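Local coordinates for protein inositol-1-monophosphatase (Nostoc sp., PDB 5ZHH) that probably hydrolyses inositol monophosphates to free inositol and inorganic phosphate, at residues Gln5-Ile10 and Ile106-Asn111; Gly19-Gly24 and Asp47-Ala52; Glu126-Ala131 and Val198-Val203; Leu246-Asn249 and Asn255-Arg258. All blocks are in the same frame, centred on the assembly; numbering follows the deposited sequence.

Contact 1: Gln5-Ile10 and Ile106-Asn111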
loop_
_atom_site.group_PDB
_atom_site.type_symbol
_atom_site.label_atom_id
_atom_site.label_comp_id
_atom_site.label_asym_id
_atom_site.label_seq_id
_atom_site.Cartn_x
_atom_site.Cartn_y
_atom_site.Cartn_z
ATOM N N GLN A 5 -26.944 -3.859 -8.753
ATOM C CA GLN A 5 -26.068 -3.217 -7.779
ATOM C C GLN A 5 -26.085 -3.960 -6.449
ATOM O O GLN A 5 -25.050 -4.088 -5.786
ATOM C CB GLN A 5 -26.488 -1.760 -7.586
ATOM C CG GLN A 5 -25.571 -0.965 -6.678
ATOM C CD GLN A 5 -24.244 -0.657 -7.341
ATOM O OE1 GLN A 5 -24.204 -0.032 -8.401
ATOM N NE2 GLN A 5 -23.150 -1.087 -6.718
ATOM N N THR A 6 -27.253 -4.462 -6.043
ATOM C CA THR A 6 -27.330 -5.259 -4.821
ATOM C C THR A 6 -26.496 -6.529 -4.945
ATOM O O THR A 6 -25.758 -6.889 -4.018
ATOM C CB THR A 6 -28.792 -5.593 -4.519
ATOM O OG1 THR A 6 -29.490 -4.390 -4.192
ATOM C CG2 THR A 6 -28.905 -6.570 -3.350
ATOM N N PHE A 7 -26.582 -7.209 -6.096
ATOM C CA PHE A 7 -25.748 -8.383 -6.326
ATOM C C PHE A 7 -24.274 -8.017 -6.299
ATOM O O PHE A 7 -23.459 -8.727 -5.700
ATOM C CB PHE A 7 -26.092 -9.020 -7.675
ATOM C CG PHE A 7 -27.497 -9.521 -7.767
ATOM C CD1 PHE A 7 -28.139 -10.015 -6.652
ATOM C CD2 PHE A 7 -28.175 -9.494 -8.973
ATOM C CE1 PHE A 7 -29.443 -10.481 -6.735
ATOM C CE2 PHE A 7 -29.476 -9.962 -9.064
ATOM C CZ PHE A 7 -30.111 -10.452 -7.944
ATOM N N LEU A 8 -23.923 -6.898 -6.935
ATOM C CA LEU A 8 -22.530 -6.474 -7.014
ATOM C C LEU A 8 -21.977 -6.099 -5.643
ATOM O O LEU A 8 -20.807 -6.375 -5.341
ATOM C CB LEU A 8 -22.416 -5.302 -7.993
ATOM C CG LEU A 8 -21.032 -4.681 -8.155
ATOM C CD1 LEU A 8 -20.065 -5.723 -8.697
ATOM C CD2 LEU A 8 -21.086 -3.458 -9.058
ATOM N N ASP A 9 -22.795 -5.449 -4.808
ATOM C CA ASP A 9 -22.363 -5.107 -3.456
ATOM C C ASP A 9 -21.967 -6.353 -2.676
ATOM O O ASP A 9 -20.954 -6.360 -1.970
ATOM C CB ASP A 9 -23.473 -4.361 -2.706
ATOM C CG ASP A 9 -23.704 -2.956 -3.223
ATOM O OD1 ASP A 9 -22.841 -2.424 -3.953
ATOM O OD2 ASP A 9 -24.760 -2.380 -2.883
ATOM N N ILE A 10 -22.783 -7.407 -2.759
ATOM C CA ILE A 10 -22.529 -8.605 -1.965
ATOM C C ILE A 10 -21.348 -9.386 -2.530
ATOM O O ILE A 10 -20.518 -9.917 -1.780
ATOM C CB ILE A 10 -23.795 -9.476 -1.891
ATOM C CG1 ILE A 10 -24.899 -8.732 -1.147
ATOM C CG2 ILE A 10 -23.490 -10.795 -1.198
ATOM C CD1 ILE A 10 -24.450 -8.159 0.158
ATOM N N ILE A 106 -15.721 -14.064 -8.670
ATOM C CA ILE A 106 -17.118 -14.265 -8.288
ATOM C C ILE A 106 -17.992 -13.678 -9.388
ATOM O O ILE A 106 -18.079 -12.452 -9.528
ATOM C CB ILE A 106 -17.441 -13.614 -6.938
ATOM C CG1 ILE A 106 -16.556 -14.211 -5.841
ATOM C CG2 ILE A 106 -18.914 -13.786 -6.605
ATOM C CD1 ILE A 106 -16.757 -13.577 -4.481
ATOM N N GLY A 107 -18.646 -14.537 -10.160
ATOM C CA GLY A 107 -19.497 -14.097 -11.247
ATOM C C GLY A 107 -20.909 -14.614 -11.068
ATOM O O GLY A 107 -21.129 -15.680 -10.489
ATOM N N LEU A 108 -21.872 -13.844 -11.561
ATOM C CA LEU A 108 -23.272 -14.234 -11.499
ATOM C C LEU A 108 -23.798 -14.371 -12.916
ATOM O O LEU A 108 -23.709 -13.425 -13.708
ATOM C CB LEU A 108 -24.108 -13.223 -10.707
ATOM C CG LEU A 108 -25.620 -13.487 -10.773
ATOM C CD1 LEU A 108 -25.953 -14.842 -10.155
ATOM C CD2 LEU A 108 -26.412 -12.376 -10.076
ATOM N N LEU A 109 -24.343 -15.548 -13.223
ATOM C CA LEU A 109 -25.067 -15.806 -14.459
ATOM C C LEU A 109 -26.557 -15.616 -14.205
ATOM O O LEU A 109 -27.116 -16.208 -13.273
ATOM C CB LEU A 109 -24.808 -17.229 -14.969
ATOM C CG LEU A 109 -23.383 -17.653 -15.330
ATOM C CD1 LEU A 109 -23.254 -19.169 -15.268
ATOM C CD2 LEU A 109 -23.005 -17.150 -16.724
ATOM N N ILE A 110 -27.191 -14.776 -15.013
ATOM C CA ILE A 110 -28.637 -14.601 -14.985
ATOM C C ILE A 110 -29.184 -15.203 -16.273
ATOM O O ILE A 110 -28.891 -14.715 -17.375
ATOM C CB ILE A 110 -29.038 -13.132 -14.814
ATOM C CG1 ILE A 110 -28.447 -12.598 -13.507
ATOM C CG2 ILE A 110 -30.557 -12.991 -14.832
ATOM C CD1 ILE A 110 -28.748 -11.139 -13.226
ATOM N N ASN A 111 -29.949 -16.287 -16.131
ATOM C CA ASN A 111 -30.428 -17.066 -17.269
ATOM C C ASN A 111 -29.258 -17.473 -18.163
ATOM O O ASN A 111 -29.337 -17.428 -19.393
ATOM C CB ASN A 111 -31.492 -16.292 -18.050
ATOM C CG ASN A 111 -32.735 -16.004 -17.216
ATOM O OD1 ASN A 111 -33.221 -16.864 -16.480
ATOM N ND2 ASN A 111 -33.230 -14.775 -17.301
#
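The ring of Phe7 overlaps the branched end of Leu108, whose methyl CD2 lies 3.6 Å from Phe7 CD2 and 3.8 Å from Phe7 CG. The two side chains meet at a slant. Further along the ring, Phe7 CE2 comes within 4.4 Å of Ile110 CD1, a looser touch. Leu108 and Ile110, two residues apart on strand 103-110, both direct their CB atoms toward the helix; the CA atoms of Phe7 and Leu108 are 8.2 Å apart, a gap the ring bridges. With CG anti to the backbone N (chi1 172°), Leu108 extends its branch out to the ring. A large flat side chain suits position 7 because it spans the space between helix and sheet and still offers other surfaces: Phe62 meets it edge-to-face, and Tyr82, His65 and Val116 also pack against it. Elsewhere on the helix, Gln5 NE2 donates to Asp9 OD1 at 3.1 Å, while Asp9 OD2 forms a salt bridge with Arg60 of the second subunit, on which Ile10 packs as well. Between Phe7 and the two strand residues the contact is wholly apolar, depending on shape and burial rather than on directed bonds.

Contact 2: Gly19-Gly24 and Asp47-Ala52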
loop_
_atom_site.group_PDB
_atom_site.type_symbol
_atom_site.label_atom_id
_atom_site.label_comp_id
_atom_site.label_asym_id
_atom_site.label_seq_id
_atom_site.Cartn_x
_atom_site.Cartn_y
_atom_site.Cartn_z
ATOM N N GLY A 19 -10.498 -12.754 -0.093
ATOM C CA GLY A 19 -9.138 -12.316 -0.369
ATOM C C GLY A 19 -8.301 -12.167 0.888
ATOM O O GLY A 19 -7.110 -12.492 0.898
ATOM N N ALA A 20 -8.915 -11.681 1.970
ATOM C CA ALA A 20 -8.198 -11.548 3.233
ATOM C C ALA A 20 -7.783 -12.909 3.777
ATOM O O ALA A 20 -6.700 -13.053 4.357
ATOM C CB ALA A 20 -9.065 -10.794 4.243
ATOM N N VAL A 21 -8.635 -13.923 3.608
ATOM C CA VAL A 21 -8.266 -15.276 4.012
ATOM C C VAL A 21 -7.068 -15.772 3.206
ATOM O O VAL A 21 -6.124 -16.346 3.763
ATOM C CB VAL A 21 -9.476 -16.217 3.881
ATOM C CG1 VAL A 21 -9.038 -17.660 3.992
ATOM C CG2 VAL A 21 -10.506 -15.887 4.967
ATOM N N LEU A 22 -7.084 -15.561 1.885
ATOM C CA LEU A 22 -5.956 -15.986 1.060
ATOM C C LEU A 22 -4.673 -15.269 1.464
ATOM O O LEU A 22 -3.593 -15.874 1.474
ATOM C CB LEU A 22 -6.254 -15.746 -0.424
ATOM C CG LEU A 22 -7.359 -16.573 -1.089
ATOM C CD1 LEU A 22 -7.457 -16.236 -2.569
ATOM C CD2 LEU A 22 -7.097 -18.056 -0.905
ATOM N N GLN A 23 -4.764 -13.973 1.784
ATOM C CA GLN A 23 -3.581 -13.243 2.237
ATOM C C GLN A 23 -3.068 -13.764 3.573
ATOM O O GLN A 23 -1.867 -13.682 3.849
ATOM C CB GLN A 23 -3.841 -11.738 2.290
ATOM C CG GLN A 23 -3.725 -11.114 0.914
ATOM C CD GLN A 23 -2.357 -11.384 0.271
ATOM O OE1 GLN A 23 -2.265 -12.079 -0.746
ATOM N NE2 GLN A 23 -1.297 -10.842 0.864
ATOM N N GLY A 24 -3.966 -14.193 4.461
ATOM C CA GLY A 24 -3.515 -14.783 5.711
ATOM C C GLY A 24 -2.699 -16.046 5.507
ATOM O O GLY A 24 -1.669 -16.244 6.154
ATOM N N ASP A 47 -7.375 -22.594 -0.323
ATOM C CA ASP A 47 -8.411 -22.671 -1.345
ATOM C C ASP A 47 -9.761 -23.056 -0.745
ATOM O O ASP A 47 -10.804 -22.498 -1.113
ATOM C CB ASP A 47 -7.971 -23.675 -2.409
ATOM C CG ASP A 47 -9.094 -24.085 -3.331
ATOM O OD1 ASP A 47 -9.873 -25.004 -2.951
ATOM O OD2 ASP A 47 -9.221 -23.479 -4.422
ATOM N N LYS A 48 -9.764 -24.024 0.166
ATOM C CA LYS A 48 -11.006 -24.449 0.793
ATOM C C LYS A 48 -11.524 -23.397 1.772
ATOM O O LYS A 48 -12.734 -23.170 1.859
ATOM C CB LYS A 48 -10.789 -25.795 1.482
ATOM C CG LYS A 48 -11.984 -26.299 2.259
ATOM C CD LYS A 48 -11.871 -27.786 2.548
ATOM C CE LYS A 48 -13.187 -28.489 2.255
ATOM N NZ LYS A 48 -13.605 -28.274 0.835
ATOM N N ALA A 49 -10.626 -22.731 2.501
ATOM C CA ALA A 49 -11.057 -21.702 3.442
ATOM C C ALA A 49 -11.662 -20.511 2.709
ATOM O O ALA A 49 -12.625 -19.898 3.187
ATOM C CB ALA A 49 -9.883 -21.260 4.313
ATOM N N SER A 50 -11.103 -20.165 1.549
ATOM C CA SER A 50 -11.660 -19.076 0.755
ATOM C C SER A 50 -13.063 -19.418 0.272
ATOM O O SER A 50 -13.981 -18.595 0.372
ATOM C CB SER A 50 -10.741 -18.778 -0.431
ATOM O OG SER A 50 -11.342 -17.863 -1.336
ATOM N N GLU A 51 -13.253 -20.643 -0.220
ATOM C CA GLU A 51 -14.562 -21.060 -0.722
ATOM C C GLU A 51 -15.623 -21.022 0.373
ATOM O O GLU A 51 -16.752 -20.578 0.134
ATOM C CB GLU A 51 -14.468 -22.465 -1.321
ATOM C CG GLU A 51 -15.786 -22.990 -1.871
ATOM C CD GLU A 51 -15.639 -24.309 -2.612
ATOM O OE1 GLU A 51 -15.903 -25.365 -2.004
ATOM O OE2 GLU A 51 -15.262 -24.292 -3.800
ATOM N N ALA A 52 -15.286 -21.499 1.575
ATOM C CA ALA A 52 -16.251 -21.481 2.673
ATOM C C ALA A 52 -16.710 -20.062 2.985
ATOM O O ALA A 52 -17.898 -19.827 3.235
ATOM C CB ALA A 52 -15.650 -22.135 3.919
#
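No ring, amide or other flat group takes part where Val21 and Leu22 meet Ala49 and Ser50; the contact has no faces or edges to fill and is made by methyls and a methylene, with one methyl near the backbone N of Ser50. The helices run nearly antiparallel, their segment axes 160° apart in N-to-C direction and 8.7 Å apart at closest approach. Val21 CG1 rests 3.7 Å from Ala49 CB and 4.1 Å from the backbone N of Ser50. That methyl stands anti to the Val21 backbone N (chi1 167°), which carries it across to the partner helix. One residue on, Leu22 starts out more obliquely, but its extended end reaches nearer, Leu22 CD2 lying 3.7 Å from Ser50 CB. Small residues suit the 47-52 side: alanine and serine let the backbones come close, Val21 CA to Ser50 CA 6.0 Å, while valine and leucine supply the bulk from the other helix. Ser50 meets Leu22 chiefly through CB, while its hydroxyl OG is hydrogen-bonded to the carbonyl O of Pro88; a buried polar atom is thereby satisfied without disturbing the apolar seam. Helices 3-25 and 44-61 lie side by side here against the large sheet: Leu22 and Ser50 both rest on Val104 of strand 103-110, Leu22 also touches Leu89 of strand 82-90, and Ala49 packs on Tyr25.

Contact 3: Glu126-Ala131 and Val198-Val203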
loop_
_atom_site.group_PDB
_atom_site.type_symbol
_atom_site.label_atom_id
_atom_site.label_comp_id
_atom_site.label_asym_id
_atom_site.label_seq_id
_atom_site.Cartn_x
_atom_site.Cartn_y
_atom_site.Cartn_z
ATOM N N GLU A 126 -5.941 -5.334 -5.906
ATOM C CA GLU A 126 -6.637 -4.793 -7.066
ATOM C C GLU A 126 -8.017 -5.425 -7.154
ATOM O O GLU A 126 -8.137 -6.644 -7.317
ATOM C CB GLU A 126 -5.837 -5.025 -8.352
ATOM C CG GLU A 126 -4.581 -4.179 -8.405
ATOM C CD GLU A 126 -3.944 -4.163 -9.774
ATOM O OE1 GLU A 126 -3.338 -3.130 -10.128
ATOM O OE2 GLU A 126 -4.078 -5.166 -10.503
ATOM N N LEU A 127 -9.048 -4.590 -7.044
ATOM C CA LEU A 127 -10.440 -5.014 -6.980
ATOM C C LEU A 127 -11.127 -4.597 -8.276
ATOM O O LEU A 127 -11.346 -3.406 -8.509
ATOM C CB LEU A 127 -11.117 -4.387 -5.760
ATOM C CG LEU A 127 -12.611 -4.628 -5.590
ATOM C CD1 LEU A 127 -12.860 -6.111 -5.394
ATOM C CD2 LEU A 127 -13.151 -3.812 -4.393
ATOM N N PHE A 128 -11.446 -5.569 -9.129
ATOM C CA PHE A 128 -12.136 -5.308 -10.386
ATOM C C PHE A 128 -13.617 -5.607 -10.209
ATOM O O PHE A 128 -13.984 -6.670 -9.697
ATOM C CB PHE A 128 -11.553 -6.152 -11.524
ATOM C CG PHE A 128 -10.091 -5.874 -11.806
ATOM C CD1 PHE A 128 -9.093 -6.548 -11.107
ATOM C CD2 PHE A 128 -9.722 -4.950 -12.768
ATOM C CE1 PHE A 128 -7.744 -6.289 -11.352
ATOM C CE2 PHE A 128 -8.377 -4.699 -13.038
ATOM C CZ PHE A 128 -7.390 -5.363 -12.321
ATOM N N ARG A 129 -14.466 -4.680 -10.636
ATOM C CA ARG A 129 -15.901 -4.815 -10.423
ATOM C C ARG A 129 -16.651 -4.371 -11.667
ATOM O O ARG A 129 -16.318 -3.346 -12.269
ATOM C CB ARG A 129 -16.362 -3.997 -9.204
ATOM C CG ARG A 129 -15.898 -4.575 -7.870
ATOM C CD ARG A 129 -15.959 -3.539 -6.755
ATOM N NE ARG A 129 -17.298 -3.015 -6.497
ATOM C CZ ARG A 129 -17.707 -1.813 -6.899
ATOM N NH1 ARG A 129 -16.879 -1.039 -7.587
ATOM N NH2 ARG A 129 -18.930 -1.382 -6.612
ATOM N N GLY A 130 -17.659 -5.148 -12.045
ATOM C CA GLY A 130 -18.486 -4.802 -13.182
ATOM C C GLY A 130 -19.844 -5.450 -13.078
ATOM O O GLY A 130 -19.992 -6.534 -12.507
ATOM N N ALA A 131 -20.845 -4.774 -13.633
ATOM C CA ALA A 131 -22.191 -5.321 -13.716
ATOM C C ALA A 131 -22.892 -4.684 -14.904
ATOM O O ALA A 131 -22.619 -3.533 -15.254
ATOM C CB ALA A 131 -22.986 -5.082 -12.425
ATOM N N VAL A 198 -7.384 -7.337 -19.816
ATOM C CA VAL A 198 -8.006 -6.794 -21.022
ATOM C C VAL A 198 -8.963 -5.667 -20.647
ATOM O O VAL A 198 -9.021 -4.627 -21.315
ATOM C CB VAL A 198 -8.722 -7.893 -21.830
ATOM C CG1 VAL A 198 -9.183 -7.337 -23.187
ATOM C CG2 VAL A 198 -7.811 -9.088 -22.058
ATOM N N ALA A 199 -9.718 -5.854 -19.565
ATOM C CA ALA A 199 -10.744 -4.883 -19.192
ATOM C C ALA A 199 -10.157 -3.505 -18.899
ATOM O O ALA A 199 -10.773 -2.484 -19.224
ATOM C CB ALA A 199 -11.533 -5.391 -17.988
ATOM N N CYS A 200 -8.970 -3.442 -18.299
ATOM C CA CYS A 200 -8.383 -2.150 -17.970
ATOM C C CYS A 200 -7.305 -1.714 -18.957
ATOM O O CYS A 200 -6.636 -0.705 -18.717
ATOM C CB CYS A 200 -7.829 -2.155 -16.543
ATOM S SG CYS A 200 -6.502 -3.319 -16.218
ATOM N N GLY A 201 -7.131 -2.436 -20.063
ATOM C CA GLY A 201 -6.261 -2.007 -21.139
ATOM C C GLY A 201 -4.799 -2.384 -21.008
ATOM O O GLY A 201 -3.992 -1.956 -21.845
ATOM N N ARG A 202 -4.439 -3.208 -20.023
ATOM C CA ARG A 202 -3.044 -3.608 -19.863
ATOM C C ARG A 202 -2.603 -4.582 -20.950
ATOM O O ARG A 202 -1.408 -4.681 -21.246
ATOM C CB ARG A 202 -2.838 -4.237 -18.490
ATOM C CG ARG A 202 -2.890 -3.215 -17.344
ATOM C CD ARG A 202 -3.053 -3.919 -16.013
ATOM N NE ARG A 202 -3.164 -2.970 -14.906
ATOM C CZ ARG A 202 -3.244 -3.322 -13.627
ATOM N NH1 ARG A 202 -3.346 -2.392 -12.688
ATOM N NH2 ARG A 202 -3.230 -4.602 -13.289
ATOM N N VAL A 203 -3.542 -5.335 -21.517
ATOM C CA VAL A 203 -3.328 -6.098 -22.736
ATOM C C VAL A 203 -4.486 -5.786 -23.667
ATOM O O VAL A 203 -5.514 -5.248 -23.256
ATOM C CB VAL A 203 -3.219 -7.617 -22.486
ATOM C CG1 VAL A 203 -1.980 -7.938 -21.672
ATOM C CG2 VAL A 203 -4.447 -8.126 -21.769
#
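A two-pronged salt bridge joins strand 126-131 of the large sheet to the turn that follows helix 191-199. Arg202 meets the carboxylate of Glu126 end-on: NH1 donates to Glu126 OE1 at 2.7 Å, almost straight at 174°, and NH2 donates to the syn lone pair of Glu126 OE2 at 3.0 Å. OE1 is also approached on its syn side, but tilted out of the carboxylate plane. Both acceptors lie near the guanidinium plane, although the two flat groups are twisted 31° apart. The arginine chain is extended from CG to NE (chi3 -178°), giving it the length to cross to the strand, and the two bonds restrain rotation at its end. Next to this pair Phe128 turns its edge to the turn, with Cys200 SG 3.9 Å from Phe128 CE2 in a sulfur-aromatic contact. Gly201, with positive phi, suits the bend between cysteine and arginine. With an alanine at Glu126, the buried guanidinium of Arg202 would probably lose both bonds and the carboxylate that pairs with it, and be set free to turn. Arg138 of strand 135-138 touches Glu126, Phe128 and Arg202. Phe128 also packs on Ala196 of helix 191-199 and Leu222 of helix 213-225, placing the contact between the sheet and these helices.

Contact 4: Leu246-Asn249 and Asn255-Arg258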
loop_
_atom_site.group_PDB
_atom_site.type_symbol
_atom_site.label_atom_id
_atom_site.label_comp_id
_atom_site.label_asym_id
_atom_site.label_seq_id
_atom_site.Cartn_x
_atom_site.Cartn_y
_atom_site.Cartn_z
ATOM N N LEU A 246 -12.429 -16.058 -26.649
ATOM C CA LEU A 246 -11.658 -15.004 -27.302
ATOM C C LEU A 246 -12.157 -13.675 -26.754
ATOM O O LEU A 246 -13.338 -13.350 -26.909
ATOM C CB LEU A 246 -11.825 -15.048 -28.823
ATOM C CG LEU A 246 -11.287 -13.845 -29.602
ATOM C CD1 LEU A 246 -9.781 -13.722 -29.389
ATOM C CD2 LEU A 246 -11.609 -13.982 -31.091
ATOM N N ALA A 247 -11.272 -12.915 -26.110
ATOM C CA ALA A 247 -11.679 -11.734 -25.350
ATOM C C ALA A 247 -10.716 -10.590 -25.631
ATOM O O ALA A 247 -9.523 -10.699 -25.334
ATOM C CB ALA A 247 -11.718 -12.049 -23.852
ATOM N N THR A 248 -11.221 -9.497 -26.211
ATOM C CA THR A 248 -10.350 -8.426 -26.686
ATOM C C THR A 248 -10.950 -7.067 -26.372
ATOM O O THR A 248 -12.081 -6.952 -25.883
ATOM C CB THR A 248 -10.103 -8.514 -28.198
ATOM O OG1 THR A 248 -11.285 -8.099 -28.891
ATOM C CG2 THR A 248 -9.723 -9.936 -28.625
ATOM N N ASN A 249 -10.187 -6.025 -26.713
ATOM C CA ASN A 249 -10.661 -4.648 -26.633
ATOM C C ASN A 249 -11.727 -4.325 -27.669
ATOM O O ASN A 249 -12.253 -3.212 -27.645
ATOM C CB ASN A 249 -9.494 -3.658 -26.783
ATOM C CG ASN A 249 -8.806 -3.731 -28.152
ATOM O OD1 ASN A 249 -9.265 -4.413 -29.071
ATOM N ND2 ASN A 249 -7.692 -3.007 -28.286
ATOM N N ASN A 255 -9.240 -9.056 -36.180
ATOM C CA ASN A 255 -7.891 -9.410 -36.607
ATOM C C ASN A 255 -7.383 -10.624 -35.842
ATOM O O ASN A 255 -6.793 -11.537 -36.427
ATOM C CB ASN A 255 -6.946 -8.229 -36.400
ATOM C CG ASN A 255 -7.378 -6.983 -37.160
ATOM O OD1 ASN A 255 -7.430 -5.896 -36.588
ATOM N ND2 ASN A 255 -7.677 -7.130 -38.443
ATOM N N LEU A 256 -7.607 -10.653 -34.529
ATOM C CA LEU A 256 -7.169 -11.798 -33.741
ATOM C C LEU A 256 -7.968 -13.045 -34.100
ATOM O O LEU A 256 -7.411 -14.147 -34.175
ATOM C CB LEU A 256 -7.283 -11.471 -32.250
ATOM C CG LEU A 256 -6.795 -12.511 -31.240
ATOM C CD1 LEU A 256 -5.439 -13.070 -31.631
ATOM C CD2 LEU A 256 -6.728 -11.870 -29.852
ATOM N N SER A 257 -9.273 -12.893 -34.336
ATOM C CA SER A 257 -10.075 -14.042 -34.743
ATOM C C SER A 257 -9.555 -14.632 -36.054
ATOM O O SER A 257 -9.420 -15.855 -36.183
ATOM C CB SER A 257 -11.544 -13.628 -34.866
ATOM O OG SER A 257 -12.343 -14.700 -35.333
ATOM N N ARG A 258 -9.227 -13.773 -37.025
ATOM C CA ARG A 258 -8.672 -14.249 -38.292
ATOM C C ARG A 258 -7.378 -15.027 -38.067
ATOM O O ARG A 258 -7.182 -16.108 -38.636
ATOM C CB ARG A 258 -8.429 -13.076 -39.249
ATOM C CG ARG A 258 -7.686 -13.524 -40.522
ATOM C CD ARG A 258 -7.445 -12.397 -41.522
ATOM N NE ARG A 258 -6.345 -11.504 -41.164
ATOM C CZ ARG A 258 -5.077 -11.705 -41.511
ATOM N NH1 ARG A 258 -4.731 -12.785 -42.202
ATOM N NH2 ARG A 258 -4.146 -10.825 -41.141
#
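Leu246 and Leu256 lie alongside each other with their ends pointing opposite ways, and their overlap is the tightest part of this contact: Leu246 CD1 lies 3.6 Å from Leu256 CD2 and 3.7 Å from Leu256 CG. The other branch of Leu246 has its own place, with CD2 3.8 Å from Ser257 CB, so the two methyls straddle successive residues of the helix. Leu256 CD2 is shared in turn with Thr248 CG2, at 3.8 Å. Leu246 CG stands anti to its nitrogen (chi1 169°), throwing both methyls out toward the helix; a branched leucine suits the place because those methyls reach two successive helix residues. An alanine in place of Leu246 would remove both methyls and is likely to open a gap between strand and helix, leaving Leu256 CD2 with Thr248 as its remaining neighbour on the strand. The polar ends of the touching residues are turned to other partners: Ser257 OG binds the carbonyl O of Tyr233, and Thr248 OG1 binds His253 ND1, leaving a methyl of the threonine for the leucine. Away from this seam the contact thins. Asn255 and Arg258, on the same helix, do not meet the strand; Arg258 is exposed, as suits a long charged chain on a helix's outer side. Strand 245-248 is thus followed by a short turn and by helix 253-261, which packs on the five-stranded sheet, as in the layered alpha-beta-alpha-beta-alpha sandwich known for this phosphatase family.

Contacts 1 and 2 share helix 3-25, with centres 20 Å apart, and contact 2 is nested along the chain inside the loop closed by contact 1; contacts 3 and 4 follow in series. Contacts 1 and 3 reach the same eight-stranded sheet and touch where Leu8 packs on Arg129 and Gly130. Contact 3 in turn touches contact 4 through Val198, whose CG1 lies against the backbone of Thr248 and Asn249. Contacts 2 and 4 lie on opposite sides of the chain's centre, their centres 34 Å apart. Contacts 1 and 2 join the N-terminal helices to the large sheet and to each other, while contacts 3 and 4 connect that sheet with the smaller one and its C-terminal helix.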